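Local coordinates for putative cell invasion protein with MAC/Perforin domain (Bacteroides thetaiotaomicron VPI-5482, PDB 3KK7) that is of unknown function but belongs to the membrane-attack complex/perforin (MACPF) family, which includes pore-forming proteins, and may take part in cell invasion, at residues Q470-V474 with S497-F501; R403-L408 with K537-L541. The contacts are given in a common frame with arbitrary orientation. Residues are numbered along the deposited sequence.

Contact 1 of 2, residues Q470-V474 with S497-F501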
ATOM      1  N   GLN A 470      -5.964 -19.332 -10.149  1.00 36.18           N
ATOM      2  CA  GLN A 470      -6.685 -20.326 -10.960  1.00 36.12           C
ATOM      3  C   GLN A 470      -7.907 -19.723 -11.612  1.00 35.55           C
ATOM      4  O   GLN A 470      -8.751 -19.163 -10.927  1.00 34.57           O
ATOM      5  CB  GLN A 470      -7.211 -21.447 -10.088  1.00 36.60           C
ATOM      6  CG  GLN A 470      -6.168 -22.396  -9.529  1.00 38.48           C
ATOM      7  CD  GLN A 470      -6.773 -23.759  -9.179  1.00 39.93           C
ATOM      8  OE1 GLN A 470      -7.898 -24.077  -9.564  1.00 41.44           O
ATOM      9  NE2 GLN A 470      -6.018 -24.570  -8.471  1.00 41.28           N
ATOM     10  N   ILE A 471      -7.991 -19.839 -12.935  1.00 35.75           N
ATOM     11  CA  ILE A 471      -9.201 -19.496 -13.672  1.00 35.87           C
ATOM     12  C   ILE A 471      -9.657 -20.750 -14.414  1.00 36.06           C
ATOM     13  O   ILE A 471      -9.021 -21.188 -15.386  1.00 36.65           O
ATOM     14  CB  ILE A 471      -9.007 -18.362 -14.694  1.00 35.95           C
ATOM     15  CG1 ILE A 471      -8.042 -17.281 -14.206  1.00 35.34           C
ATOM     16  CG2 ILE A 471     -10.372 -17.730 -15.021  1.00 36.41           C
ATOM     17  CD1 ILE A 471      -7.650 -16.312 -15.330  1.00 34.65           C
ATOM     18  N   ASN A 472     -10.749 -21.340 -13.936  1.00 36.10           N
ATOM     19  CA  ASN A 472     -11.302 -22.558 -14.547  1.00 35.73           C
ATOM     20  C   ASN A 472     -11.990 -22.258 -15.852  1.00 35.64           C
ATOM     21  O   ASN A 472     -12.520 -21.163 -16.039  1.00 35.74           O
ATOM     22  CB  ASN A 472     -12.348 -23.205 -13.644  1.00 35.30           C
ATOM     23  CG  ASN A 472     -11.783 -23.688 -12.339  1.00 35.20           C
ATOM     24  OD1 ASN A 472     -10.646 -24.169 -12.275  1.00 36.70           O
ATOM     25  ND2 ASN A 472     -12.587 -23.598 -11.282  1.00 33.51           N
ATOM     26  N   ASN A 473     -12.005 -23.250 -16.739  1.00 35.61           N
ATOM     27  CA  ASN A 473     -12.778 -23.172 -17.971  1.00 35.41           C
ATOM     28  C   ASN A 473     -12.501 -21.905 -18.777  1.00 35.00           C
ATOM     29  O   ASN A 473     -13.440 -21.272 -19.279  1.00 35.08           O
ATOM     30  CB  ASN A 473     -14.270 -23.247 -17.641  1.00 35.52           C
ATOM     31  CG  ASN A 473     -14.600 -24.402 -16.733  1.00 36.98           C
ATOM     32  OD1 ASN A 473     -13.995 -25.465 -16.838  1.00 41.32           O
ATOM     33  ND2 ASN A 473     -15.559 -24.209 -15.836  1.00 37.86           N
ATOM     34  N   VAL A 474     -11.228 -21.524 -18.888  1.00 34.57           N
ATOM     35  CA  VAL A 474     -10.884 -20.360 -19.692  1.00 34.32           C
ATOM     36  C   VAL A 474     -11.133 -20.743 -21.123  1.00 34.19           C
ATOM     37  O   VAL A 474     -10.747 -21.827 -21.547  1.00 34.20           O
ATOM     38  CB  VAL A 474      -9.444 -19.900 -19.518  1.00 34.36           C
ATOM     39  CG1 VAL A 474      -9.033 -19.028 -20.697  1.00 34.92           C
ATOM     40  CG2 VAL A 474      -9.289 -19.145 -18.202  1.00 34.00           C
ATOM     41  N   SER A 497     -18.090 -18.630 -17.704  1.00 27.54           N
ATOM     42  CA  SER A 497     -17.106 -19.056 -16.692  1.00 26.98           C
ATOM     43  C   SER A 497     -16.845 -18.033 -15.568  1.00 26.48           C
ATOM     44  O   SER A 497     -16.228 -18.355 -14.560  1.00 25.81           O
ATOM     45  CB  SER A 497     -15.793 -19.417 -17.385  1.00 26.92           C
ATOM     46  OG  SER A 497     -15.992 -20.456 -18.315  1.00 27.60           O
HETATM   47  N   MSE A 498     -17.289 -16.797 -15.761  1.00 26.48           N
HETATM   48  CA  MSE A 498     -17.304 -15.777 -14.700  1.00 26.26           C
HETATM   49  C   MSE A 498     -15.936 -15.215 -14.403  1.00 26.64           C
HETATM   50  O   MSE A 498     -15.646 -14.805 -13.280  1.00 26.92           O
HETATM   51  CB  MSE A 498     -17.976 -16.306 -13.418  1.00 26.06           C
HETATM   52  CG  MSE A 498     -19.334 -17.017 -13.680  1.00 26.03           C
HETATM   53 SE   MSE A 498     -20.530 -16.044 -14.930  0.75 26.91          SE
HETATM   54  CE  MSE A 498     -20.947 -14.471 -13.839  1.00 22.71           C
ATOM     55  N   TYR A 499     -15.097 -15.143 -15.428  1.00 26.71           N
ATOM     56  CA  TYR A 499     -13.799 -14.507 -15.275  1.00 26.43           C
ATOM     57  C   TYR A 499     -13.730 -13.326 -16.219  1.00 26.11           C
ATOM     58  O   TYR A 499     -14.525 -13.230 -17.157  1.00 25.73           O
ATOM     59  CB  TYR A 499     -12.647 -15.505 -15.501  1.00 26.33           C
ATOM     60  CG  TYR A 499     -12.492 -15.979 -16.913  1.00 26.50           C
ATOM     61  CD1 TYR A 499     -11.807 -15.208 -17.847  1.00 25.33           C
ATOM     62  CD2 TYR A 499     -13.015 -17.213 -17.325  1.00 26.63           C
ATOM     63  CE1 TYR A 499     -11.664 -15.629 -19.159  1.00 25.08           C
ATOM     64  CE2 TYR A 499     -12.857 -17.650 -18.650  1.00 26.11           C
ATOM     65  CZ  TYR A 499     -12.184 -16.840 -19.554  1.00 25.26           C
ATOM     66  OH  TYR A 499     -12.001 -17.225 -20.850  1.00 26.26           O
ATOM     67  N   CYS A 500     -12.771 -12.439 -15.954  1.00 25.82           N
ATOM     68  CA  CYS A 500     -12.652 -11.205 -16.672  1.00 25.99           C
ATOM     69  C   CYS A 500     -11.227 -10.616 -16.644  1.00 26.37           C
ATOM     70  O   CYS A 500     -10.614 -10.493 -15.573  1.00 25.93           O
ATOM     71  CB  CYS A 500     -13.643 -10.206 -16.082  1.00 25.95           C
ATOM     72  SG  CYS A 500     -13.372  -8.484 -16.574  1.00 26.49           S
ATOM     73  N   PHE A 501     -10.720 -10.247 -17.828  1.00 26.40           N
ATOM     74  CA  PHE A 501      -9.444  -9.558 -17.957  1.00 26.28           C
ATOM     75  C   PHE A 501      -9.729  -8.089 -18.182  1.00 26.78           C
ATOM     76  O   PHE A 501     -10.506  -7.737 -19.080  1.00 26.90           O
ATOM     77  CB  PHE A 501      -8.590 -10.083 -19.122  1.00 26.11           C
ATOM     78  CG  PHE A 501      -8.339 -11.574 -19.104  1.00 25.62           C
ATOM     79  CD1 PHE A 501      -8.102 -12.257 -17.928  1.00 26.31           C
ATOM     80  CD2 PHE A 501      -8.307 -12.294 -20.297  1.00 27.78           C
ATOM     81  CE1 PHE A 501      -7.857 -13.647 -17.927  1.00 26.07           C
ATOM     82  CE2 PHE A 501      -8.077 -13.693 -20.313  1.00 27.46           C
ATOM     83  CZ  PHE A 501      -7.847 -14.358 -19.122  1.00 27.26           C
TER

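Contact 2 of 2, residues R403-L408 with K537-L541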
ATOM      1  N   ARG A 403       2.116  -8.862 -17.240  1.00 27.86           N
ATOM      2  CA  ARG A 403       3.158  -7.852 -17.194  1.00 27.77           C
ATOM      3  C   ARG A 403       3.732  -7.664 -15.790  1.00 27.89           C
ATOM      4  O   ARG A 403       4.934  -7.361 -15.599  1.00 26.83           O
ATOM      5  CB  ARG A 403       2.598  -6.506 -17.642  1.00 27.98           C
ATOM      6  CG  ARG A 403       2.236  -6.403 -19.116  1.00 28.45           C
ATOM      7  CD  ARG A 403       1.961  -4.943 -19.479  1.00 28.57           C
ATOM      8  NE  ARG A 403       0.735  -4.466 -18.853  1.00 28.62           N
ATOM      9  CZ  ARG A 403       0.433  -3.188 -18.600  1.00 29.66           C
ATOM     10  NH1 ARG A 403      -0.721  -2.896 -18.012  1.00 30.03           N
ATOM     11  NH2 ARG A 403       1.259  -2.201 -18.911  1.00 29.73           N
ATOM     12  N   GLN A 404       2.846  -7.834 -14.816  1.00 28.03           N
ATOM     13  CA  GLN A 404       3.145  -7.586 -13.415  1.00 28.19           C
ATOM     14  C   GLN A 404       3.827  -8.815 -12.843  1.00 28.36           C
ATOM     15  O   GLN A 404       4.357  -8.786 -11.741  1.00 28.01           O
ATOM     16  CB  GLN A 404       1.846  -7.277 -12.662  1.00 28.00           C
ATOM     17  CG  GLN A 404       1.046  -6.040 -13.152  1.00 29.63           C
ATOM     18  CD  GLN A 404       0.222  -6.229 -14.457  1.00 31.44           C
ATOM     19  OE1 GLN A 404      -0.075  -7.356 -14.879  1.00 32.80           O
ATOM     20  NE2 GLN A 404      -0.135  -5.109 -15.097  1.00 29.63           N
ATOM     21  N   GLY A 405       3.810  -9.904 -13.609  1.00 28.96           N
ATOM     22  CA  GLY A 405       4.453 -11.155 -13.204  1.00 29.49           C
ATOM     23  C   GLY A 405       3.553 -12.068 -12.385  1.00 29.74           C
ATOM     24  O   GLY A 405       4.029 -12.897 -11.635  1.00 30.46           O
ATOM     25  N   ASP A 406       2.247 -11.922 -12.548  1.00 29.93           N
ATOM     26  CA  ASP A 406       1.273 -12.795 -11.904  1.00 29.92           C
ATOM     27  C   ASP A 406       1.129 -14.005 -12.807  1.00 29.83           C
ATOM     28  O   ASP A 406       1.310 -13.877 -14.004  1.00 29.58           O
ATOM     29  CB  ASP A 406      -0.076 -12.074 -11.773  1.00 29.58           C
ATOM     30  CG  ASP A 406       0.063 -10.680 -11.206  1.00 29.92           C
ATOM     31  OD1 ASP A 406       0.638 -10.530 -10.089  1.00 30.25           O
ATOM     32  OD2 ASP A 406      -0.400  -9.732 -11.878  1.00 28.82           O
ATOM     33  N   LYS A 407       0.805 -15.162 -12.234  1.00 29.97           N
ATOM     34  CA  LYS A 407       0.597 -16.375 -13.005  1.00 30.24           C
ATOM     35  C   LYS A 407      -0.884 -16.734 -13.003  1.00 30.19           C
ATOM     36  O   LYS A 407      -1.440 -17.112 -11.976  1.00 29.88           O
ATOM     37  CB  LYS A 407       1.452 -17.533 -12.453  1.00 30.43           C
ATOM     38  CG  LYS A 407       2.893 -17.137 -12.169  1.00 31.11           C
ATOM     39  CD  LYS A 407       3.910 -18.245 -12.391  1.00 33.18           C
ATOM     40  CE  LYS A 407       5.344 -17.710 -12.273  1.00 34.61           C
ATOM     41  NZ  LYS A 407       6.210 -18.074 -13.437  1.00 37.16           N
ATOM     42  N   LEU A 408      -1.519 -16.595 -14.166  1.00 30.43           N
ATOM     43  CA  LEU A 408      -2.928 -16.926 -14.325  1.00 30.70           C
ATOM     44  C   LEU A 408      -3.031 -18.316 -14.961  1.00 31.10           C
ATOM     45  O   LEU A 408      -2.987 -18.476 -16.186  1.00 30.96           O
ATOM     46  CB  LEU A 408      -3.655 -15.845 -15.149  1.00 30.98           C
ATOM     47  CG  LEU A 408      -3.373 -14.380 -14.743  1.00 31.59           C
ATOM     48  CD1 LEU A 408      -4.149 -13.378 -15.613  1.00 32.19           C
ATOM     49  CD2 LEU A 408      -3.704 -14.184 -13.280  1.00 30.73           C
ATOM     50  N   LYS A 537     -14.535 -12.602 -11.334  1.00 31.14           N
ATOM     51  CA  LYS A 537     -13.175 -12.410 -10.878  1.00 30.58           C
ATOM     52  C   LYS A 537     -12.521 -11.532 -11.940  1.00 29.55           C
ATOM     53  O   LYS A 537     -12.601 -11.818 -13.125  1.00 29.50           O
ATOM     54  CB  LYS A 537     -12.436 -13.742 -10.778  1.00 31.01           C
ATOM     55  CG  LYS A 537     -12.913 -14.695  -9.647  1.00 32.63           C
ATOM     56  CD  LYS A 537     -12.521 -14.191  -8.244  1.00 33.87           C
ATOM     57  CE  LYS A 537     -13.072 -15.115  -7.156  1.00 34.30           C
ATOM     58  NZ  LYS A 537     -12.492 -14.810  -5.810  1.00 33.97           N
ATOM     59  N   ILE A 538     -11.912 -10.444 -11.516  1.00 28.77           N
ATOM     60  CA  ILE A 538     -11.312  -9.497 -12.429  1.00 28.55           C
ATOM     61  C   ILE A 538      -9.778  -9.499 -12.288  1.00 28.13           C
ATOM     62  O   ILE A 538      -9.237  -9.332 -11.187  1.00 28.86           O
ATOM     63  CB  ILE A 538     -11.843  -8.064 -12.182  1.00 28.70           C
ATOM     64  CG1 ILE A 538     -13.377  -8.014 -12.260  1.00 27.17           C
ATOM     65  CG2 ILE A 538     -11.251  -7.114 -13.208  1.00 28.32           C
ATOM     66  CD1 ILE A 538     -13.910  -6.759 -11.711  1.00 25.03           C
ATOM     67  N   TYR A 539      -9.097  -9.690 -13.411  1.00 27.17           N
ATOM     68  CA  TYR A 539      -7.652  -9.675 -13.461  1.00 26.60           C
ATOM     69  C   TYR A 539      -7.203  -8.596 -14.428  1.00 26.48           C
ATOM     70  O   TYR A 539      -7.669  -8.550 -15.578  1.00 25.61           O
ATOM     71  CB  TYR A 539      -7.133 -11.026 -13.912  1.00 26.19           C
ATOM     72  CG  TYR A 539      -7.607 -12.125 -13.019  1.00 25.70           C
ATOM     73  CD1 TYR A 539      -6.920 -12.448 -11.871  1.00 25.90           C
ATOM     74  CD2 TYR A 539      -8.761 -12.830 -13.306  1.00 24.63           C
ATOM     75  CE1 TYR A 539      -7.367 -13.451 -11.039  1.00 24.86           C
ATOM     76  CE2 TYR A 539      -9.202 -13.824 -12.489  1.00 23.43           C
ATOM     77  CZ  TYR A 539      -8.506 -14.125 -11.358  1.00 23.54           C
ATOM     78  OH  TYR A 539      -8.945 -15.125 -10.543  1.00 24.74           O
ATOM     79  N   GLY A 540      -6.330  -7.714 -13.934  1.00 26.32           N
ATOM     80  CA  GLY A 540      -5.730  -6.652 -14.725  1.00 25.96           C
ATOM     81  C   GLY A 540      -4.519  -7.197 -15.488  1.00 26.50           C
ATOM     82  O   GLY A 540      -3.637  -7.820 -14.908  1.00 25.89           O
ATOM     83  N   LEU A 541      -4.505  -6.972 -16.801  1.00 26.68           N
ATOM     84  CA  LEU A 541      -3.388  -7.313 -17.646  1.00 26.83           C
ATOM     85  C   LEU A 541      -2.384  -6.137 -17.617  1.00 27.50           C
ATOM     86  O   LEU A 541      -2.732  -5.007 -17.204  1.00 27.08           O
ATOM     87  CB  LEU A 541      -3.890  -7.597 -19.063  1.00 26.53           C
ATOM     88  CG  LEU A 541      -4.937  -8.711 -19.195  1.00 26.73           C
ATOM     89  CD1 LEU A 541      -5.202  -9.003 -20.653  1.00 24.52           C
ATOM     90  CD2 LEU A 541      -4.523 -10.003 -18.474  1.00 26.41           C
ATOM     91  OXT LEU A 541      -1.204  -6.289 -17.996  1.00 27.44           O
TER

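Contact 1 of 2, residues Q470-V474 with S497-F501
S497 begins 497-501 with its CA-to-CB bond toward Q470-V474, and its OG donates a 2.8 Å hydrogen bond to the backbone O of N473. N473 has left-handed backbone angles (phi/psi 52/43) as the chain leaves strand 468-472. M498, a selenomethionine, also has positive phi; the end of its side chain leads away from the interface. Y499 is the residue most covered by the other segment (70 Å²). Its CB packs against I471 CG2 at 3.2 Å, V474 CG2 sits 4.1 Å from the centroid of the Y499 ring and 20° off its normal, a CH-pi contact over one face, and N473 O approaches the ring edge, 3.7 Å from Y499 CE2. The phenol end is held beyond the segments: Y499 OH is hydrogen-bonded to the backbone N of D475. C500 points away. F501 rejoins the interface by bringing its ring back, so that I471 CD1 meets the ring edge at F501 CE1, 3.7 Å away. I471 thus packs against both aromatic residues. The short strand axes come no closer than 8.9 Å and make 119°: the strands meet through side chains, as where two separate sheets pack, while the S497 OG bond ties the loops at their ends. Strand 468-472 runs beside strand 407-411 in a mixed sheet built mostly from D2-domain strands, and N472 OD1 is hydrogen-bonded to S411 OG; strand 499-504 lies between strands 489-494 and 537-540 in the four-stranded D3 sheet.

Contact 2 of 2, residues R403-L408 with K537-L541
The C-terminal carboxylate of L541 is gripped by two neighbouring side chains. R403, with chi1 m, chi2 t and chi3 m, presents the edge of its guanidinium: NE meets L541 OXT at 2.8 Å in a salt bridge and NH1 meets L541 O at 3.0 Å, both bonds nearly straight. Q404 folds over through chi1 m and chi2 p, placing NE2 3.3 Å from both L541 O and L541 OXT, two weak bonds; its OE1 is hydrogen-bonded to T402 OG1. G405 then turns the chain with positive phi. L408 (chi1 m, chi2 t) spreads its methyls, CD2 to Y539 CD1 at 3.9 Å and CD1 to L541 CD2 at 4.4 Å. A buried salt bridge and apolar packing thus join the chain end, in the D3 domain, to the loop and first residues of strand 407-411 in D2. R403 NH1 also binds Y197 O, and Y513 OH binds L541 OXT. Helix 353-363 touches Q404 and Y539, while strand 468-472, beside strand 407-411, supplies F469 and I471 against L408.

How the contacts relate
Along the chain the segments run 403-408, 470-474, 497-501, 537-541, so contact 1 is nested inside the loop closed by contact 2. Their centres are 12 Å apart; they touch and lie side by side along the junction of two sheets, with contact 2 extending into the loop 403-406. On the D2 side strands 407-411 and 468-472 are parallel neighbours; on the D3 side strands 499-504 and 537-540 are too, with probable hydrogen bonds C500 O to Y539 N (2.8 Å) and M498 O to K537 N (3.1 Å). F501 CB packs on L541 CD1 at 3.9 Å, and I471 of contact 1 touches Y539 of contact 2. The C-terminal strand is thereby tied to both domains.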